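Local atomic coordinates of vestitone reductase (Medicago sativa, PDB entry 2P4H), a protein that catalyses the stereospecific NADPH-dependent reduction of (3R)-vestitone to DMI, the penultimate step in the biosynthesis of the defence compound medicarpin. Residues I272-V275 with D276-K279. Residues are numbered along the deposited sequence; the frame is centred on the assembly and turned at random.
Sequences ILTV and DELK
The carboxylate of Glu277 has the Thr274 side chain off one face and Leu273 CD2 toward the other, while the backbone N of Thr274 meets it at the edge. Thr274 and Glu277 pair as in a capping box, Thr-x-x-Glu, in the surface loop between helix 256-266 and strand 284-285, away from the predicted NADP-binding residues. Thr274 N gives a nearly straight bond to the anti lone pair of Glu277 OE1 (2.9 Å, 167°). In return Glu277 N donates to Thr274 OG1 at 3.1 Å. Thr274 chi1 of 64° sets OG1 between its own N and carbonyl carbon, facing this amide; with CG anti to the carbonyl carbon (chi1 -66°), the Glu277 chain runs back past Thr274, bringing OE1 to its N. A water donates to both OE1 and Ile272 O, tying the carboxylate to the incoming chain. Leu278 N donates to Thr274 O at 2.9 Å and, weakly, to Val275 O. On the buried side Leu278 CG sits 3.3 Å from Thr274 O, and its CD2 meets Leu273 CD1 at 4.0 Å, the two leucines crossing at about a right angle. Both touch Ile217, and Leu278 also touches Ser260 of helix 256-266, whose OG hydrogen-bonds to Leu273 O. Cutting Leu278 back to an alanine is likely to open a gap beneath the turn, leaving Leu273 CD1 without its methyl partner and Ile217 less covered. Asp276 to Lys279 form a type I beta turn, closed by the bond from Lys279 N to Asp276 O; a salt bridge links its two end residues, Lys279 NZ reaching the anti lone pair of Asp276 OD1, 2.9 Å away.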
ATOM      1  N   ILE A 272       7.980   1.373  27.221  1.00 19.08           N
ATOM      2  CA  ILE A 272       7.206   0.425  26.430  1.00 17.56           C
ATOM      3  C   ILE A 272       6.536  -0.636  27.286  1.00 15.85           C
ATOM      4  O   ILE A 272       7.167  -1.221  28.169  1.00 15.37           O
ATOM      5  CB  ILE A 272       8.119  -0.278  25.399  1.00 17.32           C
ATOM      6  CG1 ILE A 272       8.717   0.760  24.445  1.00 18.72           C
ATOM      7  CG2 ILE A 272       7.338  -1.339  24.636  1.00 16.93           C
ATOM      8  CD1 ILE A 272       9.760   0.199  23.503  1.00 20.52           C
ATOM      9  N   LEU A 273       5.258  -0.885  27.023  1.00 13.96           N
ATOM     10  CA  LEU A 273       4.517  -1.897  27.760  1.00 14.08           C
ATOM     11  C   LEU A 273       5.237  -3.227  27.592  1.00 12.96           C
ATOM     12  O   LEU A 273       5.590  -3.616  26.476  1.00 13.88           O
ATOM     13  CB  LEU A 273       3.092  -2.021  27.219  1.00 14.85           C
ATOM     14  CG  LEU A 273       2.151  -0.852  27.513  1.00 16.10           C
ATOM     15  CD1 LEU A 273       0.907  -0.964  26.655  1.00 18.12           C
ATOM     16  CD2 LEU A 273       1.788  -0.856  28.992  1.00 17.33           C
ATOM     17  N   THR A 274       5.450  -3.922  28.700  1.00 13.01           N
ATOM     18  CA  THR A 274       6.130  -5.209  28.673  1.00 12.35           C
ATOM     19  C   THR A 274       5.181  -6.343  28.318  1.00 12.62           C
ATOM     20  O   THR A 274       3.956  -6.186  28.323  1.00 12.53           O
ATOM     21  CB  THR A 274       6.730  -5.546  30.045  1.00 13.21           C
ATOM     22  OG1 THR A 274       5.668  -5.687  30.999  1.00 13.36           O
ATOM     23  CG2 THR A 274       7.681  -4.448  30.505  1.00 14.51           C
ATOM     24  N   VAL A 275       5.756  -7.502  28.020  1.00 11.55           N
ATOM     25  CA  VAL A 275       4.959  -8.672  27.716  1.00 12.13           C
ATOM     26  C   VAL A 275       4.019  -8.934  28.897  1.00 12.72           C
ATOM     27  O   VAL A 275       2.842  -9.235  28.705  1.00 14.44           O
ATOM     28  CB  VAL A 275       5.875  -9.895  27.464  1.00 11.58           C
ATOM     29  CG1 VAL A 275       5.091 -11.191  27.593  1.00 13.26           C
ATOM     30  CG2 VAL A 275       6.488  -9.789  26.067  1.00 12.00           C
ATOM     31  N   ASP A 276       4.525  -8.803  30.122  1.00 12.53           N
ATOM     32  CA  ASP A 276       3.676  -9.044  31.285  1.00 13.64           C
ATOM     33  C   ASP A 276       2.516  -8.049  31.357  1.00 14.19           C
ATOM     34  O   ASP A 276       1.387  -8.430  31.674  1.00 15.14           O
ATOM     35  CB  ASP A 276       4.492  -8.980  32.579  1.00 14.63           C
ATOM     36  CG  ASP A 276       3.741  -9.562  33.762  1.00 16.87           C
ATOM     37  OD1 ASP A 276       3.316 -10.729  33.670  1.00 18.31           O
ATOM     38  OD2 ASP A 276       3.575  -8.856  34.776  1.00 22.39           O
ATOM     39  N   GLU A 277       2.789  -6.784  31.057  1.00 13.92           N
ATOM     40  CA  GLU A 277       1.750  -5.759  31.093  1.00 14.45           C
ATOM     41  C   GLU A 277       0.737  -5.962  29.971  1.00 16.39           C
ATOM     42  O   GLU A 277      -0.398  -5.484  30.057  1.00 18.04           O
ATOM     43  CB  GLU A 277       2.384  -4.368  31.002  1.00 15.12           C
ATOM     44  CG  GLU A 277       3.233  -4.023  32.224  1.00 16.64           C
ATOM     45  CD  GLU A 277       3.945  -2.691  32.108  1.00 19.01           C
ATOM     46  OE1 GLU A 277       4.598  -2.440  31.075  1.00 16.86           O
ATOM     47  OE2 GLU A 277       3.864  -1.893  33.065  1.00 25.28           O
ATOM     48  N   LEU A 278       1.137  -6.689  28.932  1.00 14.59           N
ATOM     49  CA  LEU A 278       0.258  -6.958  27.796  1.00 16.32           C
ATOM     50  C   LEU A 278      -0.521  -8.262  27.947  1.00 18.03           C
ATOM     51  O   LEU A 278      -1.291  -8.630  27.061  1.00 19.87           O
ATOM     52  CB  LEU A 278       1.071  -7.000  26.496  1.00 14.40           C
ATOM     53  CG  LEU A 278       1.642  -5.659  26.032  1.00 13.83           C
ATOM     54  CD1 LEU A 278       2.701  -5.871  24.959  1.00 15.59           C
ATOM     55  CD2 LEU A 278       0.499  -4.787  25.517  1.00 15.57           C
ATOM     56  N   LYS A 279      -0.324  -8.959  29.061  1.00 19.84           N
ATOM     57  CA  LYS A 279      -1.018 -10.223  29.298  1.00 23.19           C
ATOM     58  C   LYS A 279      -2.529 -10.078  29.200  1.00 24.64           C
ATOM     59  O   LYS A 279      -3.110  -9.146  29.750  1.00 24.83           O
ATOM     60  CB  LYS A 279      -0.644 -10.790  30.669  1.00 24.45           C
ATOM     61  CG  LYS A 279       0.669 -11.556  30.676  1.00 27.61           C
ATOM     62  CD  LYS A 279       0.985 -12.108  32.056  1.00 28.23           C
ATOM     63  CE  LYS A 279       2.171 -13.060  32.005  1.00 29.14           C
ATOM     64  NZ  LYS A 279       3.354 -12.430  31.367  1.00 26.88           N
TER
HETATM   65  O   HOH W   1       6.624  -0.645  30.826  1.00 21.94           O